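Local structure of protoporphyrinogen oxidase (Exiguobacterium sibiricum, 3LOV) at residues D51-I55 and H352-H357; I92-G96 and N333-Y338; Q190-N194 and M205-R209; I421-R425 and L437-D443. The protein probably catalyses the FAD-dependent oxidation of coproporphyrinogen III to coproporphyrin III by oxygen, a step of heme b biosynthesis. All blocks are in the same frame, centred on the assembly; numbering follows the deposited sequence. Where two conformers were deposited one is given.

Contact 1: D51-I55 and H352-H357; sequences DGFTI and HSAPDH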
loop_
_atom_site.group_PDB
_atom_site.type_symbol
_atom_site.label_atom_id
_atom_site.label_comp_id
_atom_site.label_asym_id
_atom_site.label_seq_id
_atom_site.Cartn_x
_atom_site.Cartn_y
_atom_site.Cartn_z
ATOM N N ASP A 51 -4.900 26.349 -3.271
ATOM C CA ASP A 51 -4.691 27.234 -2.113
ATOM C C ASP A 51 -3.415 27.017 -1.345
ATOM O O ASP A 51 -3.413 27.144 -0.132
ATOM C CB ASP A 51 -5.888 27.122 -1.174
ATOM C CG ASP A 51 -7.200 27.338 -1.903
ATOM O OD1 ASP A 51 -7.168 27.844 -3.044
ATOM O OD2 ASP A 51 -8.256 26.995 -1.351
ATOM N N GLY A 52 -2.335 26.675 -2.043
ATOM C CA GLY A 52 -1.056 26.406 -1.389
ATOM C C GLY A 52 -0.990 25.062 -0.648
ATOM O O GLY A 52 0.071 24.690 -0.125
ATOM N N PHE A 53 -2.087 24.303 -0.635
ATOM C CA PHE A 53 -2.060 22.943 -0.058
ATOM C C PHE A 53 -1.449 21.908 -1.033
ATOM O O PHE A 53 -1.611 22.025 -2.241
ATOM C CB PHE A 53 -3.480 22.490 0.325
ATOM C CG PHE A 53 -4.147 23.333 1.379
ATOM C CD1 PHE A 53 -3.690 23.330 2.676
ATOM C CD2 PHE A 53 -5.276 24.093 1.064
ATOM C CE1 PHE A 53 -4.304 24.117 3.648
ATOM C CE2 PHE A 53 -5.916 24.870 2.024
ATOM C CZ PHE A 53 -5.428 24.875 3.324
ATOM N N THR A 54 -0.730 20.917 -0.500
ATOM C CA THR A 54 -0.343 19.698 -1.247
ATOM C C THR A 54 -0.714 18.483 -0.364
ATOM O O THR A 54 0.036 18.057 0.526
ATOM C CB THR A 54 1.166 19.673 -1.625
ATOM O OG1 THR A 54 1.522 20.893 -2.289
ATOM C CG2 THR A 54 1.518 18.502 -2.535
ATOM N N ILE A 55 -1.899 17.951 -0.590
ATOM C CA ILE A 55 -2.483 16.947 0.308
ATOM C C ILE A 55 -2.793 15.708 -0.517
ATOM O O ILE A 55 -3.501 15.805 -1.511
ATOM C CB ILE A 55 -3.751 17.506 0.965
ATOM C CG1 ILE A 55 -3.403 18.666 1.909
ATOM C CG2 ILE A 55 -4.498 16.426 1.756
ATOM C CD1 ILE A 55 -4.623 19.472 2.364
ATOM N N HIS A 352 5.884 20.196 3.811
ATOM C CA HIS A 352 5.418 20.854 2.574
ATOM C C HIS A 352 3.907 20.925 2.327
ATOM O O HIS A 352 3.439 21.697 1.482
ATOM C CB HIS A 352 6.035 20.134 1.363
ATOM C CG HIS A 352 5.398 18.802 1.051
ATOM N ND1 HIS A 352 5.719 17.646 1.722
ATOM C CD2 HIS A 352 4.490 18.442 0.112
ATOM C CE1 HIS A 352 5.035 16.631 1.216
ATOM N NE2 HIS A 352 4.282 17.089 0.233
ATOM N N SER A 353 3.129 20.116 3.031
ATOM C CA SER A 353 1.733 19.891 2.644
ATOM C C SER A 353 0.724 21.000 2.989
ATOM O O SER A 353 -0.263 21.208 2.265
ATOM C CB SER A 353 1.271 18.558 3.261
ATOM O OG SER A 353 1.539 18.541 4.660
ATOM N N ALA A 354 0.948 21.697 4.099
ATOM C CA ALA A 354 -0.077 22.586 4.649
ATOM C C ALA A 354 0.562 23.518 5.699
ATOM O O ALA A 354 0.267 23.453 6.903
ATOM C CB ALA A 354 -1.208 21.767 5.236
ATOM N N PRO A 355 1.452 24.404 5.232
ATOM C CA PRO A 355 2.346 25.179 6.090
ATOM C C PRO A 355 1.675 25.945 7.248
ATOM O O PRO A 355 2.207 25.946 8.374
ATOM C CB PRO A 355 2.982 26.168 5.101
ATOM C CG PRO A 355 1.968 26.286 3.979
ATOM C CD PRO A 355 1.468 24.887 3.839
ATOM N N ASP A 356 0.535 26.587 6.984
ATOM C CA ASP A 356 -0.105 27.433 8.000
ATOM C C ASP A 356 -1.450 26.914 8.440
ATOM O O ASP A 356 -2.391 27.687 8.640
ATOM C CB ASP A 356 -0.264 28.837 7.450
ATOM C CG ASP A 356 1.065 29.486 7.204
ATOM O OD1 ASP A 356 1.788 29.696 8.204
ATOM O OD2 ASP A 356 1.398 29.732 6.024
ATOM N N HIS A 357 -1.548 25.598 8.587
ATOM C CA HIS A 357 -2.807 24.979 8.955
ATOM C C HIS A 357 -2.603 23.690 9.707
ATOM O O HIS A 357 -1.518 23.118 9.706
ATOM C CB HIS A 357 -3.645 24.677 7.704
ATOM C CG HIS A 357 -4.040 25.888 6.925
ATOM N ND1 HIS A 357 -3.151 26.579 6.131
ATOM C CD2 HIS A 357 -5.235 26.507 6.785
ATOM C CE1 HIS A 357 -3.783 27.572 5.534
ATOM N NE2 HIS A 357 -5.047 27.554 5.917
HETATM O O HOH W 1 1.810 22.879 -0.343
#
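Phe53 drives the edge of its ring into the face of His357, and this T-shaped pair is the tight end of the contact. The ring centroids lie 4.8 Å apart with the planes at 65°, and Phe53 CZ stands over the middle of the imidazole, 3.7 Å from His357 NE2. The Phe53 torsion that sets CG opposite the carbonyl carbon and beside the backbone N (chi1 -62°) also brings CD1, on the rim of the ring, to 3.9 Å from Ala354 CB. Ile316 of strand 307-318 packs on both rings of the pair, while His357 NE2 is hydrogen-bonded to Lys399. Replacing His357 with an alanine would probably leave the edge of Phe53 without its aromatic face and Lys399 without this partner. Next to these rings, segment 51-55, leading into the short strand 55-56, pairs irregularly with 352-357, which makes a type I turn from Ala354 to His357 and enters strand 357-364 of the mixed sheet. The one direct hydrogen bond is Thr54 N to Ser353 O, 2.8 Å and nearly straight at 168°; the same oxygen receives a CA-H contact from Phe53. Ser353 OG turns to Trp350 O instead. Toward solvent the fit slackens. Gly52 and Pro355 are exposed and merely brush each other, Gly52 O lying 4.2 Å from Pro355 CD. One water accepts from Thr54 OG1 at 2.8 Å and donates to His352 O at 2.7 Å. His352 CD2 comes to 3.9 Å from Thr54 CB, with Thr54 CG2 near the plane of the imidazole at its edge.

Contact 2: I92-G96 and N333-Y338; sequences ILDTG and NRRAPY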
loop_
_atom_site.group_PDB
_atom_site.type_symbol
_atom_site.label_atom_id
_atom_site.label_comp_id
_atom_site.label_asym_id
_atom_site.label_seq_id
_atom_site.Cartn_x
_atom_site.Cartn_y
_atom_site.Cartn_z
ATOM N N ILE A 92 -1.412 4.521 19.715
ATOM C CA ILE A 92 -2.449 3.500 19.490
ATOM C C ILE A 92 -3.657 3.984 20.263
ATOM O O ILE A 92 -3.539 4.301 21.457
ATOM C CB ILE A 92 -2.149 2.092 20.075
ATOM C CG1 ILE A 92 -0.747 1.583 19.728
ATOM C CG2 ILE A 92 -3.127 1.085 19.541
ATOM C CD1 ILE A 92 -0.573 1.057 18.294
ATOM N N LEU A 93 -4.796 4.030 19.584
ATOM C CA LEU A 93 -6.101 4.218 20.195
ATOM C C LEU A 93 -6.783 2.881 20.379
ATOM O O LEU A 93 -7.037 2.154 19.408
ATOM C CB LEU A 93 -6.988 5.077 19.294
ATOM C CG LEU A 93 -8.381 5.500 19.780
ATOM C CD1 LEU A 93 -8.306 6.390 21.028
ATOM C CD2 LEU A 93 -9.065 6.267 18.680
ATOM N N ASP A 94 -7.067 2.538 21.625
ATOM C CA ASP A 94 -7.985 1.442 21.917
ATOM C C ASP A 94 -9.146 1.893 22.807
ATOM O O ASP A 94 -9.366 3.091 23.011
ATOM C CB ASP A 94 -7.224 0.287 22.530
ATOM C CG ASP A 94 -6.632 0.608 23.888
ATOM O OD1 ASP A 94 -6.977 1.631 24.540
ATOM O OD2 ASP A 94 -5.775 -0.194 24.293
ATOM N N THR A 95 -9.881 0.926 23.344
ATOM C CA THR A 95 -11.060 1.228 24.124
ATOM C C THR A 95 -10.669 1.985 25.393
ATOM O O THR A 95 -11.447 2.790 25.892
ATOM C CB THR A 95 -11.856 -0.040 24.451
ATOM O OG1 THR A 95 -10.972 -1.021 24.981
ATOM C CG2 THR A 95 -12.452 -0.614 23.233
ATOM N N GLY A 96 -9.440 1.777 25.865
ATOM C CA GLY A 96 -8.909 2.514 26.996
ATOM C C GLY A 96 -8.302 3.877 26.708
ATOM O O GLY A 96 -7.665 4.451 27.585
ATOM N N ASN A 333 -7.181 0.314 17.329
ATOM C CA ASN A 333 -7.495 -1.091 17.544
ATOM C C ASN A 333 -8.910 -1.351 16.994
ATOM O O ASN A 333 -9.843 -0.591 17.263
ATOM C CB ASN A 333 -7.393 -1.454 19.014
ATOM C CG ASN A 333 -7.592 -2.942 19.263
ATOM O OD1 ASN A 333 -8.519 -3.567 18.727
ATOM N ND2 ASN A 333 -6.721 -3.521 20.077
ATOM N N ARG A 334 -9.026 -2.395 16.188
ATOM C CA ARG A 334 -10.275 -2.742 15.499
ATOM C C ARG A 334 -11.423 -3.043 16.482
ATOM O O ARG A 334 -12.611 -2.937 16.117
ATOM C CB ARG A 334 -10.031 -3.971 14.634
ATOM C CG ARG A 334 -9.825 -5.254 15.444
ATOM C CD ARG A 334 -9.060 -6.342 14.638
ATOM N NE ARG A 334 -9.738 -6.641 13.391
ATOM C CZ ARG A 334 -9.274 -7.477 12.458
ATOM N NH1 ARG A 334 -8.116 -8.101 12.598
ATOM N NH2 ARG A 334 -9.980 -7.687 11.362
ATOM N N ARG A 335 -11.078 -3.419 17.718
ATOM C CA ARG A 335 -12.081 -3.653 18.754
ATOM C C ARG A 335 -12.730 -2.390 19.317
ATOM O O ARG A 335 -13.761 -2.498 19.970
ATOM C CB ARG A 335 -11.495 -4.484 19.917
ATOM C CG ARG A 335 -11.048 -5.846 19.482
ATOM C CD ARG A 335 -10.095 -6.494 20.506
ATOM N NE ARG A 335 -9.547 -7.693 19.895
ATOM C CZ ARG A 335 -8.629 -7.701 18.929
ATOM N NH1 ARG A 335 -8.140 -6.546 18.455
ATOM N NH2 ARG A 335 -8.204 -8.860 18.424
ATOM N N ALA A 336 -12.157 -1.210 19.068
ATOM C CA ALA A 336 -12.588 0.015 19.774
ATOM C C ALA A 336 -13.802 0.602 19.076
ATOM O O ALA A 336 -13.983 0.357 17.904
ATOM C CB ALA A 336 -11.432 1.068 19.838
ATOM N N PRO A 337 -14.615 1.423 19.771
ATOM C CA PRO A 337 -15.857 1.916 19.131
ATOM C C PRO A 337 -15.679 3.142 18.218
ATOM O O PRO A 337 -16.120 4.245 18.563
ATOM C CB PRO A 337 -16.755 2.211 20.344
ATOM C CG PRO A 337 -15.785 2.598 21.421
ATOM C CD PRO A 337 -14.597 1.716 21.217
ATOM N N TYR A 338 -15.027 2.944 17.062
ATOM C CA TYR A 338 -14.728 4.027 16.121
ATOM C C TYR A 338 -14.883 3.548 14.696
ATOM O O TYR A 338 -14.690 2.387 14.413
ATOM C CB TYR A 338 -13.291 4.546 16.309
ATOM C CG TYR A 338 -13.020 5.057 17.683
ATOM C CD1 TYR A 338 -13.408 6.345 18.040
ATOM C CD2 TYR A 338 -12.410 4.270 18.628
ATOM C CE1 TYR A 338 -13.185 6.843 19.303
ATOM C CE2 TYR A 338 -12.186 4.751 19.911
ATOM C CZ TYR A 338 -12.575 6.049 20.238
ATOM O OH TYR A 338 -12.370 6.560 21.504
HETATM O O HOH W 2 -4.706 -1.911 21.453
HETATM O O HOH W 3 -10.964 5.198 23.348
#
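Leu93 and Tyr338 cross at about a right angle, the leucine methyl CD2 seated over one face of the phenol ring. This CH-pi contact puts CD2 3.8 Å from the ring centroid and only 16° off the normal; with CG opposite the backbone N (chi1 -175°), the Leu93 side chain swings across to reach it. At the ring's edge, a water joins Tyr338 OH to Asp94 O. Thr95 instead offers its methyl, CG2 lying 3.5 Å from Ala336 CA and touching Pro337 CD, the proline being the centre of an inverse gamma turn. Asn333 sets its CB 3.9 Å from Asp94 CB and donates its backbone N to Leu93 O (2.8 Å). Its OD1 is held by two donors, Arg335 N at 2.8 Å in an Asx turn and Arg335 NH1 at 3.0 Å, which fixes the amide at the start of a type I turn. A leucine in place of Asn333 would probably deprive both Arg335 donors of their acceptor and free the turn to shift. The segments extend the parallel pairing of strands 90-94 and 329-332, where Leu93 also packs on Phe330 and Val332, while Ile391 of helix 377-392 lies against both Leu93 and Tyr338.

Contact 3: Q190-N194 and M205-R209; sequences QFVAN and MRLMR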
loop_
_atom_site.group_PDB
_atom_site.type_symbol
_atom_site.label_atom_id
_atom_site.label_comp_id
_atom_site.label_asym_id
_atom_site.label_seq_id
_atom_site.Cartn_x
_atom_site.Cartn_y
_atom_site.Cartn_z
ATOM N N GLN A 190 13.209 -10.973 8.304
ATOM C CA GLN A 190 14.287 -10.629 9.230
ATOM C C GLN A 190 13.981 -11.076 10.671
ATOM O O GLN A 190 14.889 -11.403 11.435
ATOM C CB GLN A 190 14.627 -9.126 9.159
ATOM C CG GLN A 190 13.539 -8.139 9.661
ATOM C CD GLN A 190 12.575 -7.730 8.568
ATOM O OE1 GLN A 190 12.302 -8.509 7.670
ATOM N NE2 GLN A 190 12.065 -6.508 8.638
ATOM N N PHE A 191 12.702 -11.120 11.047
ATOM C CA PHE A 191 12.341 -11.696 12.356
ATOM C C PHE A 191 12.903 -13.098 12.519
ATOM O O PHE A 191 13.506 -13.431 13.558
ATOM C CB PHE A 191 10.822 -11.775 12.585
ATOM C CG PHE A 191 10.141 -10.434 12.740
ATOM C CD1 PHE A 191 10.869 -9.243 12.755
ATOM C CD2 PHE A 191 8.752 -10.374 12.883
ATOM C CE1 PHE A 191 10.216 -8.006 12.885
ATOM C CE2 PHE A 191 8.092 -9.149 13.017
ATOM C CZ PHE A 191 8.821 -7.963 13.013
ATOM N N VAL A 192 12.674 -13.920 11.502
ATOM C CA VAL A 192 13.019 -15.341 11.562
ATOM C C VAL A 192 14.552 -15.526 11.430
ATOM O O VAL A 192 15.147 -16.360 12.131
ATOM C CB VAL A 192 12.266 -16.146 10.465
ATOM C CG1 VAL A 192 12.674 -17.648 10.470
ATOM C CG2 VAL A 192 10.743 -15.979 10.638
ATOM N N ALA A 193 15.149 -14.771 10.508
ATOM C CA ALA A 193 16.607 -14.776 10.273
ATOM C C ALA A 193 17.334 -14.424 11.585
ATOM O O ALA A 193 18.177 -15.143 12.050
ATOM C CB ALA A 193 16.972 -13.747 9.129
ATOM N N ASN A 194 16.910 -13.345 12.213
ATOM C CA ASN A 194 17.519 -12.914 13.454
ATOM C C ASN A 194 17.287 -13.846 14.621
ATOM O O ASN A 194 18.211 -14.065 15.408
ATOM C CB ASN A 194 17.119 -11.480 13.759
ATOM C CG ASN A 194 17.722 -10.498 12.752
ATOM O OD1 ASN A 194 17.077 -9.564 12.329
ATOM N ND2 ASN A 194 18.954 -10.717 12.389
HETATM N N MSE A 205 15.559 -9.635 17.825
HETATM C CA MSE A 205 15.147 -8.222 17.701
HETATM C C MSE A 205 16.172 -7.277 18.307
HETATM O O MSE A 205 16.277 -6.120 17.892
HETATM C CB MSE A 205 13.788 -7.963 18.351
HETATM C CG MSE A 205 12.660 -8.811 17.815
HETATM SE SE MSE A 205 12.556 -8.757 15.867
HETATM C CE MSE A 205 12.172 -6.876 15.647
ATOM N N ARG A 206 16.905 -7.750 19.307
ATOM C CA ARG A 206 17.957 -6.941 19.902
ATOM C C ARG A 206 19.142 -6.714 18.961
ATOM O O ARG A 206 19.740 -5.651 19.022
ATOM C CB ARG A 206 18.404 -7.504 21.255
ATOM C CG ARG A 206 17.408 -7.161 22.374
ATOM C CD ARG A 206 17.429 -8.166 23.482
ATOM N NE ARG A 206 18.615 -8.138 24.351
ATOM C CZ ARG A 206 18.782 -7.293 25.374
ATOM N NH1 ARG A 206 17.888 -6.333 25.627
ATOM N NH2 ARG A 206 19.861 -7.391 26.148
ATOM N N LEU A 207 19.475 -7.682 18.097
ATOM C CA LEU A 207 20.457 -7.448 17.019
ATOM C C LEU A 207 20.035 -6.282 16.112
ATOM O O LEU A 207 20.884 -5.595 15.573
ATOM C CB LEU A 207 20.608 -8.687 16.127
ATOM C CG LEU A 207 21.229 -9.960 16.685
ATOM C CD1 LEU A 207 21.392 -10.894 15.546
ATOM C CD2 LEU A 207 22.572 -9.672 17.390
HETATM N N MSE A 208 18.719 -6.087 15.944
HETATM C CA MSE A 208 18.139 -5.047 15.059
HETATM C C MSE A 208 17.943 -3.670 15.704
HETATM O O MSE A 208 17.355 -2.794 15.069
HETATM C CB MSE A 208 16.754 -5.506 14.530
HETATM C CG MSE A 208 16.754 -6.767 13.655
HETATM SE SE MSE A 208 14.940 -7.370 13.070
HETATM C CE MSE A 208 14.381 -5.632 12.218
ATOM N N ARG A 209 18.376 -3.462 16.950
ATOM C CA ARG A 209 18.112 -2.168 17.620
ATOM C C ARG A 209 18.884 -1.042 16.968
ATOM O O ARG A 209 20.022 -1.258 16.540
ATOM C CB ARG A 209 18.508 -2.160 19.094
ATOM C CG ARG A 209 17.421 -2.638 20.054
ATOM C CD ARG A 209 18.047 -2.955 21.400
ATOM N NE ARG A 209 19.232 -3.791 21.186
ATOM C CZ ARG A 209 20.139 -4.088 22.111
ATOM N NH1 ARG A 209 20.012 -3.660 23.365
ATOM N NH2 ARG A 209 21.172 -4.856 21.779
#
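Two successive bends in Met205, at chi2 (-51°) and chi3 (-63°), curl its end back on Phe191 although its CB points away from helix 190-194. The residue is a selenomethionine, and its selenium takes the place of sulfur in a Met-aromatic contact: SE lies 4.3 Å from the centroid of the Phe191 ring and 42° off its normal, an oblique approach rather than one square over the face. SE and CE each come to 3.6 Å from a ring carbon, SE from Phe191 CD1 and CE from Phe191 CE1, so the CD1-CE1 bond of the ring is met by both. Met208, also a selenomethionine, runs extended to its SE and then turns; its CE ends 3.7 Å from Gln190 CG, the two chains crossing at about a right angle, while its SE lies near the plane of Phe191, 4.5 Å from CD1. Asn194 points toward 205-209 and meets Met208 and Leu207, its amide end lying near Leu207 CD1. The amide oxygen is modelled very close to Met208 CG and also faces Gln190 O, another acceptor, so its orientation is doubtful. Past Leu207, Arg209 folds back and grips Arg206 O side-on with NE (2.9 Å) and NH2 (3.2 Å). No hydrogen bond links the two segments. Tyr153 of helix 150-158 and Tyr188 add further rings beside Phe191, and Val106 lies against Met205 and Met208. The arrangement is a Met-aromatic contact between two consecutive helices, 189-198 and 201-207, joined by a short connection well away from the FAD site.

Contact 4: I421-R425 and L437-D443; sequences IQRVR and LAGLAYD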
loop_
_atom_site.group_PDB
_atom_site.type_symbol
_atom_site.label_atom_id
_atom_site.label_comp_id
_atom_site.label_asym_id
_atom_site.label_seq_id
_atom_site.Cartn_x
_atom_site.Cartn_y
_atom_site.Cartn_z
ATOM N N ILE A 421 0.649 -16.570 -7.720
ATOM C CA ILE A 421 0.758 -15.610 -8.809
ATOM C C ILE A 421 1.637 -16.190 -9.949
ATOM O O ILE A 421 1.324 -15.966 -11.107
ATOM C CB ILE A 421 1.300 -14.309 -8.306
ATOM C CG1 ILE A 421 0.246 -13.616 -7.388
ATOM C CG2 ILE A 421 1.865 -13.405 -9.461
ATOM C CD1 ILE A 421 -1.185 -13.476 -7.934
ATOM N N GLN A 422 2.727 -16.907 -9.646
ATOM C CA GLN A 422 3.534 -17.606 -10.678
ATOM C C GLN A 422 2.635 -18.553 -11.484
ATOM O O GLN A 422 2.683 -18.613 -12.726
ATOM C CB GLN A 422 4.722 -18.378 -10.033
ATOM C CG GLN A 422 5.258 -19.569 -10.861
ATOM C CD GLN A 422 6.435 -20.325 -10.207
ATOM O OE1 GLN A 422 6.980 -19.911 -9.184
ATOM N NE2 GLN A 422 6.827 -21.436 -10.820
ATOM N N ARG A 423 1.811 -19.319 -10.776
ATOM C CA ARG A 423 0.919 -20.223 -11.464
ATOM C C ARG A 423 -0.112 -19.456 -12.319
ATOM O O ARG A 423 -0.357 -19.853 -13.433
ATOM C CB ARG A 423 0.267 -21.221 -10.486
ATOM C CG ARG A 423 -0.491 -22.389 -11.187
ATOM C CD ARG A 423 -1.935 -21.998 -11.387
ATOM N NE ARG A 423 -2.639 -22.668 -12.475
ATOM C CZ ARG A 423 -3.834 -22.293 -12.916
ATOM N NH1 ARG A 423 -4.442 -21.226 -12.385
ATOM N NH2 ARG A 423 -4.424 -22.972 -13.899
ATOM N N VAL A 424 -0.696 -18.360 -11.819
ATOM C CA VAL A 424 -1.599 -17.508 -12.626
ATOM C C VAL A 424 -0.895 -17.072 -13.952
ATOM O O VAL A 424 -1.430 -17.277 -15.050
ATOM C CB VAL A 424 -2.164 -16.289 -11.772
ATOM C CG1 VAL A 424 -2.723 -15.153 -12.633
ATOM C CG2 VAL A 424 -3.227 -16.745 -10.761
ATOM N N ARG A 425 0.335 -16.575 -13.846
ATOM C CA ARG A 425 1.094 -16.092 -15.004
ATOM C C ARG A 425 1.397 -17.173 -16.043
ATOM O O ARG A 425 1.303 -16.902 -17.252
ATOM C CB ARG A 425 2.381 -15.416 -14.553
ATOM C CG ARG A 425 2.111 -14.055 -13.855
ATOM C CD ARG A 425 3.419 -13.332 -13.586
ATOM N NE ARG A 425 3.236 -11.898 -13.374
ATOM C CZ ARG A 425 3.644 -11.226 -12.295
ATOM N NH1 ARG A 425 4.310 -11.817 -11.302
ATOM N NH2 ARG A 425 3.436 -9.925 -12.237
ATOM N N LEU A 437 0.902 -9.755 -16.925
ATOM C CA LEU A 437 0.213 -9.073 -15.824
ATOM C C LEU A 437 1.189 -8.328 -14.921
ATOM O O LEU A 437 2.254 -8.852 -14.596
ATOM C CB LEU A 437 -0.520 -10.118 -14.951
ATOM C CG LEU A 437 -1.390 -11.135 -15.656
ATOM C CD1 LEU A 437 -1.944 -12.184 -14.702
ATOM C CD2 LEU A 437 -2.536 -10.420 -16.351
ATOM N N ALA A 438 0.782 -7.147 -14.447
ATOM C CA ALA A 438 1.568 -6.364 -13.495
ATOM C C ALA A 438 0.662 -5.448 -12.690
ATOM O O ALA A 438 -0.441 -5.103 -13.104
ATOM C CB ALA A 438 2.668 -5.534 -14.237
ATOM N N GLY A 439 1.123 -5.082 -11.507
ATOM C CA GLY A 439 0.357 -4.271 -10.601
ATOM C C GLY A 439 0.210 -4.813 -9.199
ATOM O O GLY A 439 0.832 -5.796 -8.806
ATOM N N LEU A 440 -0.650 -4.151 -8.438
ATOM C CA LEU A 440 -0.668 -4.350 -6.985
ATOM C C LEU A 440 -1.204 -5.698 -6.531
ATOM O O LEU A 440 -0.980 -6.078 -5.376
ATOM C CB LEU A 440 -1.423 -3.227 -6.308
ATOM C CG LEU A 440 -2.945 -3.249 -6.128
ATOM C CD1 LEU A 440 -3.205 -2.241 -5.004
ATOM C CD2 LEU A 440 -3.719 -2.886 -7.387
ATOM N N ALA A 441 -1.884 -6.415 -7.429
ATOM C CA ALA A 441 -2.416 -7.754 -7.090
ATOM C C ALA A 441 -1.276 -8.755 -6.974
ATOM O O ALA A 441 -1.419 -9.829 -6.340
ATOM C CB ALA A 441 -3.348 -8.240 -8.169
ATOM N N TYR A 442 -0.161 -8.429 -7.642
ATOM C CA TYR A 442 0.831 -9.471 -7.969
ATOM C C TYR A 442 2.066 -9.564 -7.099
ATOM O O TYR A 442 2.290 -10.598 -6.459
ATOM C CB TYR A 442 1.196 -9.399 -9.456
ATOM C CG TYR A 442 -0.056 -9.333 -10.324
ATOM C CD1 TYR A 442 -0.834 -10.470 -10.532
ATOM C CD2 TYR A 442 -0.480 -8.141 -10.901
ATOM C CE1 TYR A 442 -1.997 -10.432 -11.274
ATOM C CE2 TYR A 442 -1.645 -8.101 -11.680
ATOM C CZ TYR A 442 -2.413 -9.227 -11.829
ATOM O OH TYR A 442 -3.587 -9.220 -12.563
ATOM N N ASP A 443 2.896 -8.530 -7.134
ATOM C CA ASP A 443 4.256 -8.604 -6.595
ATOM C C ASP A 443 4.493 -7.579 -5.440
ATOM O O ASP A 443 5.578 -7.027 -5.306
ATOM C CB ASP A 443 5.262 -8.326 -7.713
ATOM C CG ASP A 443 5.021 -9.166 -8.963
ATOM O OD1 ASP A 443 4.879 -10.382 -8.828
ATOM O OD2 ASP A 443 4.992 -8.587 -10.082
HETATM O O HOH W 4 2.673 -11.956 -16.471
#
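Arg425 lays the edge of its guanidinium along the carboxylate of Asp443, the two flat groups only 28° from coplanar. The grip is end-on: NH1 meets OD1 at 2.9 Å on its syn lone pair, and NH2 meets OD2 at 3.0 Å. That NH2 also donates to Leu437 O, 2.8 Å away and nearly straight at 169°, from above the carbonyl plane, while NE adds a weak bond to the same oxygen. The head group is thus pinned to both ends of segment 437-443, an arrangement likely to hold its rotation firmly; the chain reaches there extended from CG to NE. A water accepts from Leu437 N and weakly from Arg425 NE. Beside the polar grip are two apolar contacts: Ile421 CD1 is 4.0 Å from Tyr442 CD1, and Val424 CG1 is 3.7 Å from Leu437 CD1. The segment continues from strand 435-437, outermost in the parallel sheet of the Rossmann-type FAD domain, and FAD touches Gly439, whose backbone suits only glycine, while Leu440 is an FAD-binding residue. Helix 417-431 packs against this loop, with Ser453 of helix 447-463 bonding to Asp443 OD2 and Gly439 N, and Val290 of helix 287-293 against Leu437 and Tyr442.

How the contacts relate
Contact 4 is the buried one; the other three mix buried and exposed residues. Contact 1 ties a loop outside the mixed sheet to the loop entering strand 357-364, and contact 2 lies where strands 90-94 and 329-332 of that sheet pair; their nearest atoms are about 20 Å apart. Both combine a single backbone hydrogen bond with an aromatic ring and waters, whereas contact 3, between helices, has no cross-segment hydrogen bond and relies on selenium and methyl contacts. Contact 4, in the FAD-binding part, adds a salt bridge, with bonds to a backbone carbonyl and apolar packing beside it. Along the chain contact 3 is nested inside contact 2, itself nested inside contact 1; contact 4 follows in series.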